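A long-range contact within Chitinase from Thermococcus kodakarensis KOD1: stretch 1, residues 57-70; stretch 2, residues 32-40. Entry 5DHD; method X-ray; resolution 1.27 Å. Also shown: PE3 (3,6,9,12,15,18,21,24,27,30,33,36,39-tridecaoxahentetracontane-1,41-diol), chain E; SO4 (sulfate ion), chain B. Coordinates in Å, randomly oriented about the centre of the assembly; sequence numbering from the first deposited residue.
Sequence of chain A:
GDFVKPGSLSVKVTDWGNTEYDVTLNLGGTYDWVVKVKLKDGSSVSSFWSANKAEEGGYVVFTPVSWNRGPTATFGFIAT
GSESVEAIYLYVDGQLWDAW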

# COMPACT_ATOMS: atom_id res chain seq x y z
N GLY A 57 -14.98 -2.34 0.02
CA GLY A 57 -15.45 -1.59 1.17
C GLY A 57 -15.01 -0.15 1.31
O GLY A 57 -14.99 0.38 2.41
N GLY A 58 -14.68 0.50 0.20
CA GLY A 58 -14.25 1.89 0.27
C GLY A 58 -12.75 2.06 0.35
O GLY A 58 -12.25 3.18 0.45
N TYR A 59 -12.02 0.95 0.32
CA TYR A 59 -10.57 0.98 0.38
C TYR A 59 -9.97 0.32 -0.85
O TYR A 59 -10.63 -0.46 -1.52
CB TYR A 59 -10.05 0.23 1.62
CG TYR A 59 -10.26 0.95 2.93
CD1 TYR A 59 -11.53 1.03 3.51
CD2 TYR A 59 -9.21 1.62 3.54
CE1 TYR A 59 -11.73 1.78 4.68
CE2 TYR A 59 -9.40 2.36 4.70
CZ TYR A 59 -10.66 2.44 5.26
OH TYR A 59 -10.84 3.18 6.41
N VAL A 60 -8.72 0.65 -1.15
CA VAL A 60 -8.02 0.01 -2.25
C VAL A 60 -7.13 -0.98 -1.51
O VAL A 60 -6.33 -0.59 -0.65
CB VAL A 60 -7.19 1.02 -3.09
CG1 VAL A 60 -6.48 0.27 -4.22
CG2 VAL A 60 -8.12 2.08 -3.69
N VAL A 61 -7.29 -2.26 -1.83
CA VAL A 61 -6.54 -3.31 -1.15
C VAL A 61 -5.47 -3.93 -2.03
O VAL A 61 -5.76 -4.47 -3.10
CB VAL A 61 -7.52 -4.41 -0.64
CG1 VAL A 61 -6.76 -5.47 0.12
CG2 VAL A 61 -8.60 -3.79 0.26
N PHE A 62 -4.23 -3.87 -1.55
CA PHE A 62 -3.11 -4.43 -2.28
C PHE A 62 -2.60 -5.68 -1.57
O PHE A 62 -2.50 -5.71 -0.34
CB PHE A 62 -1.96 -3.42 -2.40
CG PHE A 62 -2.27 -2.26 -3.29
CD1 PHE A 62 -2.24 -2.38 -4.67
CD2 PHE A 62 -2.59 -1.02 -2.73
CE1 PHE A 62 -2.52 -1.29 -5.49
CE2 PHE A 62 -2.88 0.08 -3.55
CZ PHE A 62 -2.84 -0.05 -4.92
N THR A 63 -2.30 -6.70 -2.37
CA THR A 63 -1.78 -7.95 -1.85
C THR A 63 -0.60 -8.36 -2.72
O THR A 63 -0.49 -7.93 -3.88
CB THR A 63 -2.87 -9.06 -1.81
OG1 THR A 63 -3.53 -9.13 -3.08
CG2 THR A 63 -3.90 -8.74 -0.73
N PRO A 64 0.29 -9.21 -2.20
CA PRO A 64 1.46 -9.62 -2.98
C PRO A 64 1.25 -10.55 -4.15
O PRO A 64 0.36 -11.40 -4.15
CB PRO A 64 2.37 -10.29 -1.94
CG PRO A 64 1.38 -10.88 -0.95
CD PRO A 64 0.28 -9.82 -0.85
N VAL A 65 2.09 -10.36 -5.17
CA VAL A 65 2.10 -11.28 -6.30
C VAL A 65 2.99 -12.41 -5.77
O VAL A 65 3.57 -12.29 -4.70
CB VAL A 65 2.66 -10.62 -7.59
CG1 VAL A 65 1.65 -9.60 -8.10
CG2 VAL A 65 4.03 -9.98 -7.36
N SER A 66 3.09 -13.50 -6.53
CA SER A 66 3.86 -14.67 -6.09
C SER A 66 5.23 -14.44 -5.46
O SER A 66 5.58 -15.07 -4.45
CB SER A 66 4.04 -15.64 -7.27
OG SER A 66 4.93 -15.12 -8.23
N TRP A 67 6.00 -13.54 -6.05
CA TRP A 67 7.36 -13.29 -5.61
C TRP A 67 7.59 -12.13 -4.66
O TRP A 67 8.74 -11.87 -4.29
CB TRP A 67 8.23 -13.04 -6.85
CG TRP A 67 7.66 -11.98 -7.79
CD1 TRP A 67 6.91 -12.20 -8.91
CD2 TRP A 67 7.85 -10.55 -7.71
NE1 TRP A 67 6.63 -11.00 -9.54
CE2 TRP A 67 7.20 -9.97 -8.82
CE3 TRP A 67 8.52 -9.71 -6.80
CZ2 TRP A 67 7.19 -8.59 -9.05
CZ3 TRP A 67 8.52 -8.35 -7.03
CH2 TRP A 67 7.86 -7.80 -8.15
N ASN A 68 6.52 -11.46 -4.25
CA ASN A 68 6.67 -10.26 -3.43
C ASN A 68 6.09 -10.35 -2.03
O ASN A 68 5.57 -9.36 -1.50
CB ASN A 68 6.03 -9.09 -4.22
CG ASN A 68 6.72 -7.76 -3.97
OD1 ASN A 68 7.83 -7.70 -3.44
ND2 ASN A 68 6.05 -6.68 -4.36
N ARG A 69 6.20 -11.53 -1.41
CA ARG A 69 5.68 -11.74 -0.06
C ARG A 69 6.65 -11.32 1.04
O ARG A 69 6.28 -11.29 2.22
CB ARG A 69 5.29 -13.20 0.15
CG ARG A 69 4.17 -13.65 -0.79
CD ARG A 69 3.79 -15.14 -0.61
NE ARG A 69 3.09 -15.39 0.65
CZ ARG A 69 3.58 -16.12 1.65
NH1 ARG A 69 4.79 -16.68 1.55
NH2 ARG A 69 2.89 -16.24 2.78
N GLY A 70 7.88 -10.99 0.67
CA GLY A 70 8.87 -10.58 1.65
C GLY A 70 10.20 -11.29 1.45
O GLY A 70 10.35 -12.03 0.48
C18 PE3 E . -9.88 -2.00 8.31
C17 PE3 E . -9.68 -3.23 9.18
O16 PE3 E . -8.82 -4.09 8.45
C15 PE3 E . -8.53 -5.29 9.14
C14 PE3 E . -7.64 -6.11 8.24
O13 PE3 E . -8.46 -6.56 7.18
C12 PE3 E . -7.65 -7.30 6.28
C11 PE3 E . -8.54 -7.80 5.14
O10 PE3 E . -9.28 -6.76 4.54
C9 PE3 E . -10.02 -7.41 3.50
C8 PE3 E . -10.91 -6.46 2.71
O7 PE3 E . -11.46 -5.46 3.56
C6 PE3 E . -12.24 -4.63 2.71
C5 PE3 E . -12.93 -3.50 3.48
O4 PE3 E . -12.06 -2.97 4.47
S SO4 B . -15.65 1.12 -3.18
O1 SO4 B . -16.52 0.48 -4.18
O2 SO4 B . -16.47 1.82 -2.18
O3 SO4 B . -14.76 2.08 -3.85
O4 SO4 B . -14.84 0.08 -2.52
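Stretch 2 32-40: DWVVKVKLK

Stretch 2 lies alongside stretch 1 as its antiparallel neighbour in a β-sheet. Residues 34-39 are extended, with phi between about -104° and -136° and psi between about 119° and 155°, and their strand runs at 155° to the strand that begins at Tyr59, the axes approaching to 4.5 Å. The register pairs Val60 with Val37, Val61 with Lys36 and Phe62 with Val35.

Two of these pairs carry the backbone hydrogen bonds, and each does so in both directions. Val60 N donates to Val37 O and Val37 N to Val60 O, both at 2.8 Å; two residues along, Phe62 N donates to Val35 O at 2.8 Å and Val35 N to Phe62 O at 2.9 Å, both nearly linear at 176°. Val61 and Lys36, between them, form the non-hydrogen-bonded pair, their CA atoms 4.7 Å apart. Here the carbonyls receive additional CA-H...O contacts, from Val61 CA to Val35 O (3.5 Å) and from Lys36 CA to Val60 O (3.6 Å). Beyond the last direct pair a water takes over: it accepts from Leu39 N at 2.8 Å and donates to Gly58 O at 2.7 Å.

Side chains alternate between the faces. Val60, Phe62, Val35 and Val37 share one, where β-branched and aromatic groups suit both the extended backbone and burial; Phe62 CE2 reaches Val37 CG2 at 3.9 Å, with the methyl at the ring edge. On the face of Val61 and Lys36, Val61 CG1 meets Val34 CG1 at 3.7 Å. The long Lys36 chain carries its ammonium to the polyether, where NZ donates to PE3 O4 and O16 at 2.9 Å and to O7 and O13 at 3.0 Å, so ether oxygens satisfy the charged group. Lys38 lays CD over one face of the Tyr59 ring, while Lys38 NZ donates a hydrogen bond to Leu39 O at 2.9 Å.

At the other end, Trp33 is buried with the one polar atom of its side chain satisfied: NE1 donates to Asn68 O at 2.8 Å. Pro64 packs over the indole face, its CD 3.7 Å from the centroid of the six-membered ring of Trp33 in a CH-π contact. The type I turn from Val65 to Asn68, closed by Asn68 N to Val65 O at 3.1 Å, leads the chain round to Arg69. That residue's NE forms a salt bridge with Asp32 OD1 at 2.8 Å, supplemented by a weak hydrogen bond from Arg69 NH2 to Asp32 OD2 at 3.3 Å, so the two opposite charges pair directly.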

# COMPACT_ATOMS: atom_id res chain seq x y z
N ASP A 32 1.49 -13.13 3.70
CA ASP A 32 0.43 -12.77 2.78
C ASP A 32 -0.06 -11.43 3.32
O ASP A 32 -1.13 -11.33 3.92
CB ASP A 32 -0.68 -13.81 2.80
CG ASP A 32 -0.23 -15.14 2.20
OD1 ASP A 32 0.34 -15.10 1.10
OD2 ASP A 32 -0.44 -16.20 2.81
N TRP A 33 0.76 -10.40 3.14
CA TRP A 33 0.42 -9.08 3.64
C TRP A 33 -0.76 -8.46 2.92
O TRP A 33 -1.11 -8.84 1.81
CB TRP A 33 1.65 -8.16 3.55
CG TRP A 33 2.35 -8.11 2.20
CD1 TRP A 33 3.48 -8.78 1.84
CD2 TRP A 33 1.99 -7.28 1.08
NE1 TRP A 33 3.87 -8.41 0.57
CE2 TRP A 33 2.97 -7.49 0.08
CE3 TRP A 33 0.95 -6.37 0.83
CZ2 TRP A 33 2.94 -6.83 -1.16
CZ3 TRP A 33 0.91 -5.71 -0.40
CH2 TRP A 33 1.90 -5.94 -1.38
N VAL A 34 -1.38 -7.49 3.60
CA VAL A 34 -2.52 -6.78 3.06
C VAL A 34 -2.33 -5.30 3.35
O VAL A 34 -2.22 -4.90 4.50
CB VAL A 34 -3.84 -7.24 3.74
CG1 VAL A 34 -5.02 -6.44 3.21
CG2 VAL A 34 -4.06 -8.73 3.47
N VAL A 35 -2.27 -4.49 2.30
CA VAL A 35 -2.12 -3.06 2.47
C VAL A 35 -3.43 -2.40 2.05
O VAL A 35 -3.86 -2.53 0.90
CB VAL A 35 -0.95 -2.50 1.66
CG1 VAL A 35 -0.99 -0.98 1.64
CG2 VAL A 35 0.35 -2.97 2.29
N LYS A 36 -4.07 -1.71 2.99
CA LYS A 36 -5.33 -1.04 2.73
C LYS A 36 -5.11 0.46 2.60
O LYS A 36 -4.55 1.09 3.51
CB LYS A 36 -6.34 -1.31 3.85
CG LYS A 36 -6.74 -2.76 3.98
CD LYS A 36 -7.96 -2.84 4.88
CE LYS A 36 -8.58 -4.20 4.80
NZ LYS A 36 -9.75 -4.33 5.70
N VAL A 37 -5.57 1.02 1.49
CA VAL A 37 -5.39 2.43 1.21
C VAL A 37 -6.72 3.17 1.13
O VAL A 37 -7.65 2.72 0.46
CB VAL A 37 -4.65 2.59 -0.13
CG1 VAL A 37 -4.46 4.06 -0.46
CG2 VAL A 37 -3.32 1.84 -0.09
N LYS A 38 -6.79 4.31 1.81
CA LYS A 38 -7.99 5.15 1.81
C LYS A 38 -7.69 6.37 0.96
O LYS A 38 -6.73 7.10 1.22
CB LYS A 38 -8.35 5.60 3.23
CG LYS A 38 -9.55 6.56 3.30
CD LYS A 38 -10.85 5.88 2.92
CE LYS A 38 -12.05 6.82 3.10
NZ LYS A 38 -11.94 8.07 2.29
N LEU A 39 -8.50 6.60 -0.06
CA LEU A 39 -8.32 7.74 -0.95
C LEU A 39 -9.39 8.80 -0.70
O LEU A 39 -10.48 8.49 -0.22
CB LEU A 39 -8.47 7.31 -2.41
CG LEU A 39 -7.56 6.21 -2.95
CD1 LEU A 39 -7.89 5.95 -4.42
CD2 LEU A 39 -6.11 6.63 -2.79
N LYS A 40 -9.08 10.05 -1.03
CA LYS A 40 -10.05 11.12 -0.88
C LYS A 40 -11.15 10.85 -1.90
O LYS A 40 -10.90 10.26 -2.95
CB LYS A 40 -9.39 12.46 -1.20
CG LYS A 40 -8.64 13.08 -0.04
CD LYS A 40 -8.20 14.50 -0.38
CE LYS A 40 -6.71 14.58 -0.64
NZ LYS A 40 -6.29 15.93 -1.12
O HOH W 1 -10.39 4.64 -0.90